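Local coordinates for protein GH26A (Muricauda sp. MAR_2010_75, PDB 6Q75) that probably hydrolyses glycosidic bonds in polysaccharides, perhaps beta-mannans, as a family 26 glycoside hydrolase, at residues P174-N179 with F183-K188; K196-L201 with F237-K242; D203-H208 with L214-N219. All coordinates share one frame; numbering follows the deposited sequence.

Interaction 1: residues P174-N179 with F183-K188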
loop_
_atom_site.group_PDB
_atom_site.type_symbol
_atom_site.label_atom_id
_atom_site.label_comp_id
_atom_site.label_asym_id
_atom_site.label_seq_id
_atom_site.Cartn_x
_atom_site.Cartn_y
_atom_site.Cartn_z
ATOM N N PRO A 174 2.788 -2.527 -3.787
ATOM C CA PRO A 174 4.147 -3.077 -3.819
ATOM C C PRO A 174 5.244 -2.014 -3.923
ATOM O O PRO A 174 5.059 -0.935 -4.492
ATOM C CB PRO A 174 4.115 -3.954 -5.083
ATOM C CG PRO A 174 3.215 -3.125 -6.041
ATOM C CD PRO A 174 2.151 -2.462 -5.105
ATOM N N TYR A 175 6.422 -2.367 -3.409
ATOM C CA TYR A 175 7.646 -1.571 -3.575
ATOM C C TYR A 175 7.399 -0.112 -3.177
ATOM O O TYR A 175 7.703 0.827 -3.917
ATOM C CB TYR A 175 8.175 -1.654 -4.993
ATOM C CG TYR A 175 8.575 -3.058 -5.415
ATOM C CD1 TYR A 175 9.475 -3.819 -4.652
ATOM C CD2 TYR A 175 8.067 -3.619 -6.577
ATOM C CE1 TYR A 175 9.847 -5.117 -5.044
ATOM C CE2 TYR A 175 8.453 -4.915 -6.985
ATOM C CZ TYR A 175 9.328 -5.648 -6.206
ATOM O OH TYR A 175 9.694 -6.929 -6.602
ATOM N N HIS A 176 6.814 0.050 -2.005
ATOM C CA HIS A 176 6.372 1.343 -1.508
ATOM C C HIS A 176 7.564 2.217 -1.092
ATOM O O HIS A 176 8.691 1.744 -0.909
ATOM C CB HIS A 176 5.437 1.144 -0.315
ATOM C CG HIS A 176 6.108 0.424 0.811
ATOM N ND1 HIS A 176 6.553 -0.871 0.695
ATOM C CD2 HIS A 176 6.486 0.845 2.039
ATOM C CE1 HIS A 176 7.144 -1.237 1.820
ATOM N NE2 HIS A 176 7.106 -0.211 2.658
ATOM N N GLU A 177 7.304 3.520 -0.957
ATOM C CA GLU A 177 8.344 4.494 -0.560
ATOM C C GLU A 177 9.550 4.438 -1.510
ATOM O O GLU A 177 10.705 4.637 -1.120
ATOM C CB GLU A 177 8.756 4.284 0.906
ATOM C CG GLU A 177 7.577 4.615 1.862
ATOM C CD GLU A 177 7.880 4.436 3.362
ATOM O OE1 GLU A 177 9.034 4.117 3.751
ATOM O OE2 GLU A 177 6.948 4.659 4.168
ATOM N N MET A 178 9.261 4.238 -2.794
ATOM C CA MET A 178 10.319 4.010 -3.774
ATOM C C MET A 178 11.110 5.268 -4.089
ATOM O O MET A 178 12.193 5.163 -4.682
ATOM C CB MET A 178 9.704 3.439 -5.055
ATOM C CG MET A 178 8.940 4.466 -5.910
ATOM S SD MET A 178 7.387 5.074 -5.191
ATOM C CE MET A 178 6.300 3.674 -5.303
ATOM N N ASN A 179 10.604 6.451 -3.703
ATOM C CA ASN A 179 11.377 7.673 -3.887
ATOM C C ASN A 179 12.348 7.900 -2.741
ATOM O O ASN A 179 13.180 8.812 -2.822
ATOM C CB ASN A 179 10.448 8.892 -4.066
ATOM C CG ASN A 179 9.477 9.080 -2.906
ATOM O OD1 ASN A 179 9.016 8.115 -2.305
ATOM N ND2 ASN A 179 9.169 10.346 -2.580
ATOM N N PHE A 183 15.146 1.827 1.129
ATOM C CA PHE A 183 14.915 0.458 0.671
ATOM C C PHE A 183 15.792 0.137 -0.533
ATOM O O PHE A 183 16.188 1.022 -1.290
ATOM C CB PHE A 183 13.439 0.271 0.293
ATOM C CG PHE A 183 12.485 0.297 1.465
ATOM C CD1 PHE A 183 12.732 -0.451 2.605
ATOM C CD2 PHE A 183 11.328 1.070 1.415
ATOM C CE1 PHE A 183 11.836 -0.439 3.670
ATOM C CE2 PHE A 183 10.452 1.107 2.481
ATOM C CZ PHE A 183 10.691 0.347 3.603
ATOM N N TRP A 184 16.056 -1.167 -0.746
ATOM C CA TRP A 184 16.926 -1.526 -1.861
ATOM C C TRP A 184 16.322 -1.136 -3.206
ATOM O O TRP A 184 17.058 -0.903 -4.167
ATOM C CB TRP A 184 17.261 -3.026 -1.841
ATOM C CG TRP A 184 16.110 -3.976 -2.036
ATOM C CD1 TRP A 184 15.439 -4.657 -1.066
ATOM C CD2 TRP A 184 15.560 -4.416 -3.290
ATOM N NE1 TRP A 184 14.473 -5.469 -1.637
ATOM C CE2 TRP A 184 14.537 -5.341 -2.999
ATOM C CE3 TRP A 184 15.821 -4.097 -4.625
ATOM C CZ2 TRP A 184 13.756 -5.948 -4.000
ATOM C CZ3 TRP A 184 15.054 -4.708 -5.620
ATOM C CH2 TRP A 184 14.031 -5.620 -5.295
ATOM N N TRP A 185 15.002 -1.073 -3.306
ATOM C CA TRP A 185 14.352 -0.656 -4.542
ATOM C C TRP A 185 14.186 0.861 -4.636
ATOM O O TRP A 185 13.559 1.353 -5.586
ATOM C CB TRP A 185 12.988 -1.344 -4.666
ATOM C CG TRP A 185 12.035 -0.988 -3.559
ATOM C CD1 TRP A 185 11.216 0.114 -3.496
ATOM C CD2 TRP A 185 11.763 -1.756 -2.391
ATOM N NE1 TRP A 185 10.478 0.093 -2.332
ATOM C CE2 TRP A 185 10.789 -1.042 -1.636
ATOM C CE3 TRP A 185 12.278 -2.953 -1.878
ATOM C CZ2 TRP A 185 10.310 -1.506 -0.424
ATOM C CZ3 TRP A 185 11.804 -3.421 -0.673
ATOM C CH2 TRP A 185 10.828 -2.687 0.056
ATOM N N GLY A 186 14.723 1.606 -3.671
ATOM C CA GLY A 186 14.512 3.037 -3.610
ATOM C C GLY A 186 15.531 3.841 -4.389
ATOM O O GLY A 186 16.655 3.394 -4.646
ATOM N N ASN A 187 15.106 5.049 -4.766
ATOM C CA ASN A 187 15.937 6.006 -5.497
ATOM C C ASN A 187 16.615 5.390 -6.723
ATOM O O ASN A 187 17.804 5.580 -6.955
ATOM C CB ASN A 187 16.997 6.614 -4.576
ATOM C CG ASN A 187 17.695 7.797 -5.207
ATOM O OD1 ASN A 187 17.116 8.502 -6.020
ATOM N ND2 ASN A 187 18.950 8.014 -4.839
ATOM N N LYS A 188 15.840 4.665 -7.539
ATOM C CA LYS A 188 16.320 4.103 -8.800
ATOM C C LYS A 188 15.720 4.944 -9.922
ATOM O O LYS A 188 14.581 4.730 -10.334
ATOM C CB LYS A 188 15.937 2.645 -8.914
ATOM C CG LYS A 188 16.497 1.798 -7.776
ATOM C CD LYS A 188 18.034 1.634 -7.887
ATOM C CE LYS A 188 18.572 0.758 -6.737
ATOM N NZ LYS A 188 18.518 1.388 -5.394
HETATM O O HOH W 1 13.250 3.707 -0.110
HETATM O O HOH W 2 13.186 3.750 -6.897
#

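Interaction 2: residues K196-L201 with F237-K242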
loop_
_atom_site.group_PDB
_atom_site.type_symbol
_atom_site.label_atom_id
_atom_site.label_comp_id
_atom_site.label_asym_id
_atom_site.label_seq_id
_atom_site.Cartn_x
_atom_site.Cartn_y
_atom_site.Cartn_z
ATOM N N LYS A 196 10.837 0.369 -14.438
ATOM C CA LYS A 196 10.974 -0.912 -15.125
ATOM C C LYS A 196 10.700 -2.078 -14.178
ATOM O O LYS A 196 10.141 -3.100 -14.605
ATOM C CB LYS A 196 12.368 -1.021 -15.750
ATOM C CG LYS A 196 12.538 -2.265 -16.638
ATOM C CD LYS A 196 13.949 -2.405 -17.180
ATOM C CE LYS A 196 13.948 -3.237 -18.476
ATOM N NZ LYS A 196 15.223 -3.148 -19.260
ATOM N N LEU A 197 11.076 -1.942 -12.899
ATOM C CA LEU A 197 10.679 -2.932 -11.904
ATOM C C LEU A 197 9.160 -2.977 -11.753
ATOM O O LEU A 197 8.565 -4.058 -11.698
ATOM C CB LEU A 197 11.345 -2.633 -10.551
ATOM C CG LEU A 197 10.860 -3.480 -9.363
ATOM C CD1 LEU A 197 11.126 -4.970 -9.668
ATOM C CD2 LEU A 197 11.552 -3.073 -8.025
ATOM N N TRP A 198 8.516 -1.810 -11.659
ATOM C CA TRP A 198 7.065 -1.775 -11.519
ATOM C C TRP A 198 6.389 -2.506 -12.672
ATOM O O TRP A 198 5.494 -3.341 -12.467
ATOM C CB TRP A 198 6.597 -0.325 -11.461
ATOM C CG TRP A 198 5.124 -0.167 -11.228
ATOM C CD1 TRP A 198 4.126 -0.162 -12.164
ATOM C CD2 TRP A 198 4.490 0.011 -9.962
ATOM N NE1 TRP A 198 2.903 0.020 -11.547
ATOM C CE2 TRP A 198 3.104 0.126 -10.196
ATOM C CE3 TRP A 198 4.963 0.079 -8.647
ATOM C CZ2 TRP A 198 2.187 0.315 -9.164
ATOM C CZ3 TRP A 198 4.045 0.257 -7.623
ATOM C CH2 TRP A 198 2.677 0.359 -7.890
ATOM N N LYS A 199 6.816 -2.213 -13.902
ATOM C CA LYS A 199 6.176 -2.827 -15.062
ATOM C C LYS A 199 6.448 -4.322 -15.132
ATOM O O LYS A 199 5.584 -5.089 -15.578
ATOM C CB LYS A 199 6.650 -2.141 -16.338
ATOM C CG LYS A 199 6.272 -0.662 -16.431
ATOM C CD LYS A 199 7.012 -0.049 -17.596
ATOM C CE LYS A 199 7.198 1.449 -17.475
ATOM N NZ LYS A 199 8.095 1.879 -18.598
ATOM N N GLN A 200 7.633 -4.754 -14.696
ATOM C CA GLN A 200 7.949 -6.183 -14.687
ATOM C C GLN A 200 7.084 -6.927 -13.674
ATOM O O GLN A 200 6.605 -8.040 -13.942
ATOM C CB GLN A 200 9.437 -6.396 -14.390
ATOM C CG GLN A 200 9.923 -7.825 -14.599
ATOM C CD GLN A 200 11.439 -7.929 -14.450
ATOM O OE1 GLN A 200 11.953 -8.411 -13.431
ATOM N NE2 GLN A 200 12.151 -7.439 -15.438
ATOM N N LEU A 201 6.885 -6.339 -12.495
ATOM C CA LEU A 201 5.986 -6.951 -11.526
ATOM C C LEU A 201 4.562 -6.964 -12.066
ATOM O O LEU A 201 3.832 -7.949 -11.905
ATOM C CB LEU A 201 6.046 -6.192 -10.195
ATOM C CG LEU A 201 5.145 -6.790 -9.096
ATOM C CD1 LEU A 201 5.734 -8.098 -8.613
ATOM C CD2 LEU A 201 5.010 -5.842 -7.897
ATOM N N PHE A 237 9.651 8.683 -10.296
ATOM C CA PHE A 237 9.491 7.255 -10.080
ATOM C C PHE A 237 8.123 6.750 -10.511
ATOM O O PHE A 237 7.747 5.630 -10.135
ATOM C CB PHE A 237 9.736 6.921 -8.612
ATOM C CG PHE A 237 11.026 7.483 -8.093
ATOM C CD1 PHE A 237 11.061 8.751 -7.537
ATOM C CD2 PHE A 237 12.213 6.771 -8.234
ATOM C CE1 PHE A 237 12.250 9.283 -7.083
ATOM C CE2 PHE A 237 13.411 7.288 -7.779
ATOM C CZ PHE A 237 13.435 8.556 -7.191
ATOM N N TYR A 238 7.384 7.546 -11.287
ATOM C CA TYR A 238 6.011 7.211 -11.658
ATOM C C TYR A 238 6.004 6.469 -12.988
ATOM O O TYR A 238 6.517 6.997 -13.983
ATOM C CB TYR A 238 5.150 8.464 -11.758
ATOM C CG TYR A 238 3.686 8.166 -11.982
ATOM C CD1 TYR A 238 2.911 7.601 -10.973
ATOM C CD2 TYR A 238 3.068 8.461 -13.195
ATOM C CE1 TYR A 238 1.558 7.339 -11.166
ATOM C CE2 TYR A 238 1.705 8.185 -13.410
ATOM C CZ TYR A 238 0.967 7.624 -12.379
ATOM O OH TYR A 238 -0.368 7.351 -12.544
ATOM N N PRO A 239 5.467 5.249 -13.051
ATOM C CA PRO A 239 5.610 4.429 -14.262
ATOM C C PRO A 239 4.609 4.748 -15.367
ATOM O O PRO A 239 4.658 4.108 -16.421
ATOM C CB PRO A 239 5.383 3.013 -13.723
ATOM C CG PRO A 239 4.375 3.224 -12.607
ATOM C CD PRO A 239 4.770 4.536 -11.964
ATOM N N GLY A 240 3.714 5.688 -15.162
ATOM C CA GLY A 240 2.722 6.049 -16.156
ATOM C C GLY A 240 1.337 5.589 -15.742
ATOM O O GLY A 240 1.169 4.595 -15.020
ATOM N N HIS A 241 0.317 6.293 -16.249
ATOM C CA HIS A 241 -1.058 6.026 -15.843
ATOM C C HIS A 241 -1.528 4.645 -16.267
ATOM O O HIS A 241 -2.447 4.096 -15.652
ATOM C CB HIS A 241 -1.983 7.089 -16.442
ATOM C CG HIS A 241 -1.623 8.478 -16.024
ATOM N ND1 HIS A 241 -1.509 8.846 -14.699
ATOM C CD2 HIS A 241 -1.314 9.579 -16.750
ATOM C CE1 HIS A 241 -1.165 10.119 -14.626
ATOM N NE2 HIS A 241 -1.051 10.591 -15.857
ATOM N N LYS A 242 -0.903 4.053 -17.284
ATOM C CA LYS A 242 -1.330 2.740 -17.732
ATOM C C LYS A 242 -1.132 1.657 -16.671
ATOM O O LYS A 242 -1.791 0.606 -16.726
ATOM C CB LYS A 242 -0.528 2.426 -19.000
ATOM C CG LYS A 242 -0.500 1.004 -19.435
ATOM C CD LYS A 242 0.477 0.823 -20.567
ATOM C CE LYS A 242 0.311 -0.564 -21.165
ATOM N NZ LYS A 242 0.174 -0.512 -22.636
#

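Interaction 3: residues D203-H208 with L214-N219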
loop_
_atom_site.group_PDB
_atom_site.type_symbol
_atom_site.label_atom_id
_atom_site.label_comp_id
_atom_site.label_asym_id
_atom_site.label_seq_id
_atom_site.Cartn_x
_atom_site.Cartn_y
_atom_site.Cartn_z
ATOM N N ASP A 203 3.527 -7.027 -15.201
ATOM C CA ASP A 203 3.430 -8.082 -16.204
ATOM C C ASP A 203 3.341 -9.457 -15.549
ATOM O O ASP A 203 2.543 -10.303 -15.975
ATOM C CB ASP A 203 4.622 -7.994 -17.164
ATOM C CG ASP A 203 4.604 -9.076 -18.242
ATOM O OD1 ASP A 203 3.700 -9.073 -19.113
ATOM O OD2 ASP A 203 5.519 -9.924 -18.220
ATOM N N ARG A 204 4.162 -9.722 -14.531
ATOM C CA ARG A 204 4.131 -11.068 -13.969
ATOM C C ARG A 204 2.817 -11.332 -13.247
ATOM O O ARG A 204 2.238 -12.407 -13.356
ATOM C CB ARG A 204 5.306 -11.300 -13.019
ATOM C CG ARG A 204 5.322 -12.765 -12.530
ATOM C CD ARG A 204 6.702 -13.316 -12.176
ATOM N NE ARG A 204 6.670 -14.784 -12.081
ATOM C CZ ARG A 204 6.951 -15.618 -13.082
ATOM N NH1 ARG A 204 7.305 -15.149 -14.272
ATOM N NH2 ARG A 204 6.889 -16.934 -12.897
ATOM N N LEU A 205 2.321 -10.364 -12.489
ATOM C CA LEU A 205 1.108 -10.639 -11.728
ATOM C C LEU A 205 -0.134 -10.641 -12.611
ATOM O O LEU A 205 -0.969 -11.550 -12.519
ATOM C CB LEU A 205 0.988 -9.612 -10.617
ATOM C CG LEU A 205 2.051 -9.742 -9.531
ATOM C CD1 LEU A 205 1.672 -8.756 -8.394
ATOM C CD2 LEU A 205 2.117 -11.150 -8.978
ATOM N N VAL A 206 -0.268 -9.647 -13.486
ATOM C CA VAL A 206 -1.498 -9.521 -14.274
ATOM C C VAL A 206 -1.490 -10.472 -15.465
ATOM O O VAL A 206 -2.495 -11.120 -15.776
ATOM C CB VAL A 206 -1.679 -8.063 -14.728
ATOM C CG1 VAL A 206 -2.888 -7.928 -15.681
ATOM C CG2 VAL A 206 -1.786 -7.122 -13.500
ATOM N N ASN A 207 -0.379 -10.551 -16.174
ATOM C CA ASN A 207 -0.398 -11.342 -17.397
ATOM C C ASN A 207 0.017 -12.784 -17.159
ATOM O O ASN A 207 -0.611 -13.702 -17.694
ATOM C CB ASN A 207 0.498 -10.695 -18.446
ATOM C CG ASN A 207 -0.000 -9.339 -18.856
ATOM O OD1 ASN A 207 -1.210 -9.126 -18.990
ATOM N ND2 ASN A 207 0.917 -8.405 -19.054
ATOM N N HIS A 208 1.073 -13.027 -16.385
ATOM C CA HIS A 208 1.476 -14.414 -16.194
ATOM C C HIS A 208 0.521 -15.120 -15.252
ATOM O O HIS A 208 0.013 -16.200 -15.562
ATOM C CB HIS A 208 2.897 -14.482 -15.651
ATOM C CG HIS A 208 3.343 -15.866 -15.317
ATOM N ND1 HIS A 208 3.682 -16.788 -16.285
ATOM C CD2 HIS A 208 3.490 -16.498 -14.129
ATOM C CE1 HIS A 208 4.026 -17.923 -15.707
ATOM N NE2 HIS A 208 3.917 -17.777 -14.401
ATOM N N LEU A 214 -6.546 -7.134 -8.430
ATOM C CA LEU A 214 -5.670 -6.142 -7.814
ATOM C C LEU A 214 -6.014 -4.732 -8.280
ATOM O O LEU A 214 -6.318 -4.506 -9.455
ATOM C CB LEU A 214 -4.206 -6.435 -8.129
ATOM C CG LEU A 214 -3.768 -7.893 -7.918
ATOM C CD1 LEU A 214 -2.314 -8.092 -8.316
ATOM C CD2 LEU A 214 -3.966 -8.274 -6.460
ATOM N N ILE A 215 -6.060 -3.803 -7.323
ATOM C CA ILE A 215 -6.058 -2.372 -7.589
ATOM C C ILE A 215 -4.639 -1.894 -7.333
ATOM O O ILE A 215 -4.116 -2.063 -6.223
ATOM C CB ILE A 215 -7.069 -1.637 -6.689
ATOM C CG1 ILE A 215 -8.502 -1.971 -7.140
ATOM C CG2 ILE A 215 -6.853 -0.123 -6.730
ATOM C CD1 ILE A 215 -9.544 -1.634 -6.096
ATOM N N TRP A 216 -4.000 -1.298 -8.337
ATOM C CA TRP A 216 -2.570 -1.031 -8.236
ATOM C C TRP A 216 -2.336 0.316 -7.576
ATOM O O TRP A 216 -2.616 1.366 -8.166
ATOM C CB TRP A 216 -1.892 -1.100 -9.601
ATOM C CG TRP A 216 -1.755 -2.543 -10.032
ATOM C CD1 TRP A 216 -2.744 -3.369 -10.490
ATOM C CD2 TRP A 216 -0.574 -3.351 -9.925
ATOM N NE1 TRP A 216 -2.234 -4.629 -10.727
ATOM C CE2 TRP A 216 -0.907 -4.640 -10.382
ATOM C CE3 TRP A 216 0.739 -3.099 -9.526
ATOM C CZ2 TRP A 216 0.022 -5.677 -10.422
ATOM C CZ3 TRP A 216 1.660 -4.126 -9.571
ATOM C CH2 TRP A 216 1.296 -5.402 -10.039
ATOM N N VAL A 217 -1.780 0.284 -6.367
ATOM C CA VAL A 217 -1.568 1.501 -5.589
ATOM C C VAL A 217 -0.082 1.796 -5.635
ATOM O O VAL A 217 0.727 1.041 -5.077
ATOM C CB VAL A 217 -2.049 1.372 -4.143
ATOM C CG1 VAL A 217 -1.856 2.746 -3.406
ATOM C CG2 VAL A 217 -3.520 0.923 -4.094
ATOM N N TRP A 218 0.271 2.910 -6.281
ATOM C CA TRP A 218 1.641 3.398 -6.337
ATOM C C TRP A 218 1.831 4.286 -5.116
ATOM O O TRP A 218 1.239 5.358 -5.047
ATOM C CB TRP A 218 1.853 4.166 -7.641
ATOM C CG TRP A 218 3.230 4.763 -7.862
ATOM C CD1 TRP A 218 4.317 4.165 -8.470
ATOM C CD2 TRP A 218 3.631 6.095 -7.551
ATOM N NE1 TRP A 218 5.369 5.050 -8.536
ATOM C CE2 TRP A 218 4.976 6.240 -7.972
ATOM C CE3 TRP A 218 2.987 7.185 -6.941
ATOM C CZ2 TRP A 218 5.685 7.423 -7.800
ATOM C CZ3 TRP A 218 3.705 8.364 -6.772
ATOM C CH2 TRP A 218 5.027 8.475 -7.203
ATOM N N ASN A 219 2.627 3.819 -4.138
ATOM C CA ASN A 219 2.658 4.391 -2.784
ATOM C C ASN A 219 4.067 4.935 -2.539
ATOM O O ASN A 219 4.988 4.165 -2.247
ATOM C CB ASN A 219 2.289 3.313 -1.752
ATOM C CG ASN A 219 1.941 3.872 -0.357
ATOM O OD1 ASN A 219 1.235 3.212 0.405
ATOM N ND2 ASN A 219 2.439 5.073 -0.020
#

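Interaction 1: residues P174-N179 with F183-K188
The indole of W185 has Y175 over one face, with Y175 CA 3.5 Å above the ring plane. F183 CB sits over the centre of the opposite face. The carbonyl group of H176 and M178 CB meet the indole at its edge. Y175 also turns a ring edge toward the W185 face in a T-shaped pair, with planes at 60° and the Y175 ring centroid 5.3 Å from that of the W185 five-membered ring. Y175 CB adds a CH-pi contact, 4.0 Å from the W185 five-membered centroid. W185 reaches this slot with CG between its backbone N and carbonyl carbon, chi1 62°. From there its NE1 donates to H176 O at 2.8 Å, nearly in the indole plane and fairly straight at 158°. That bond and the two covered faces together limit the rotation of the indole. H176 and F183 meet at a slant, with H176 NE2 3.6 Å from F183 CE2.

Both segments belong to the long loop after strand 170-173. In a (beta/alpha)8 barrel this end of the strands carries the active site. H176 NE2 and E177 OE1 both bind a Tris molecule, probably from the crystallisation liquor, which is consistent with a pocket here. E177 OE1 also takes a bond from W182 NE1.

A type I turn from F183 to G186, closed by G186 N to F183 O, folds the second segment so that G186 and N187 lie beside M178 and N179. N187 N donates to M178 O at 2.9 Å. G186 CA touches the same M178 O at 3.3 Å in a CA-H...O contact. One water donates to E177 O and accepts from F183 N. Another donates to M178 O and W185 O and accepts from K188 N.

Interaction 2: residues K196-L201 with F237-K242
P239 lays the CG corner of its ring over one face of the W198 indole. P239 CG is 3.6 Å from the centroid of the five-membered ring and 21° off its normal, a CH-pi contact. The nearest pair is P239 CG with W198 CD1, at 3.4 Å. P239 CB follows behind, 3.8 Å from W198 CD1. The touch is therefore made on the pyrrole part of the indole, toward its rim. W198 holds CG anti to its backbone N, chi1 -176°, which extends the indole from the helix to the loop. One residue further on, K199 runs its extended chain past the same proline. Its CE comes to 3.8 Å from P239 O.

The contact joins helix 194-208 to the segment that leads from strand 214-221 to strand 246-251. No alpha-helix forms between those two strands. The irregular chain around P239 packs beside the preceding barrel helix instead. W218 from strand 214-221 meets W198 edge to face and also touches P239.

No hydrogen bond crosses between the two segments. The indole N-H of W198 is given instead to the backbone O of Y243. That bond is likely to limit the turning of the ring, while the proline contact itself rests on dispersion and a weak CH-pi attraction.

Interaction 3: residues D203-H208 with L214-N219
W216 turns its CG away from the carbonyl carbon, chi1 -75°, and L205 does the same, chi1 -68°. The two side chains are thereby aimed into the gap between strand and helix. L205 CD1 meets the outer end of the indole, 3.8 Å from W216 CH2. V206 CG2 meets the pyrrole side of the same ring, 3.8 Å from W216 NE1. Both methyls approach aslant. L214 CD1 touches L205 CD1 at 4.0 Å.

Helix 203-208 and strand 214-219 run nearly antiparallel, at 156°, with their axes 11.1 Å apart. They are the second half of a beta-alpha-beta crossover that starts at strand 170-173, a repeating element of the (beta/alpha)8 barrel. The helix end widens into a pi-type turn, where D203 O accepts from both N207 N and H208 N. W172 of strand 170-173 also packs on W216, edge to face, and touches L205.

An alanine at W216 would remove the indole, and would probably leave V206 CG2 without its partner on the strand and L205 CD1 with only L214 there. Across these segments the contact is apolar, so its strength should come from close fit and burial and not from directed bonds.

How the interactions relate
From the N terminus, strand 170-173 runs into interaction 1, which closes a short loop of three residues and orders the long connection to helix 194-208. Interaction 3 comes next, closes the loop between that helix and strand 214-221, and joins the two. Interaction 2 opens earlier on the same helix and closes later, so it encloses interaction 3. It ties the helix to the loop before strand 246-251. Interaction 1 precedes both and crosses neither. The contacts also touch one another. E177 N lies 2.7 Å from N219 O, a probable hydrogen bond between interactions 1 and 3. F237 O lies 2.9 Å from W218 NE1, another between interactions 2 and 3.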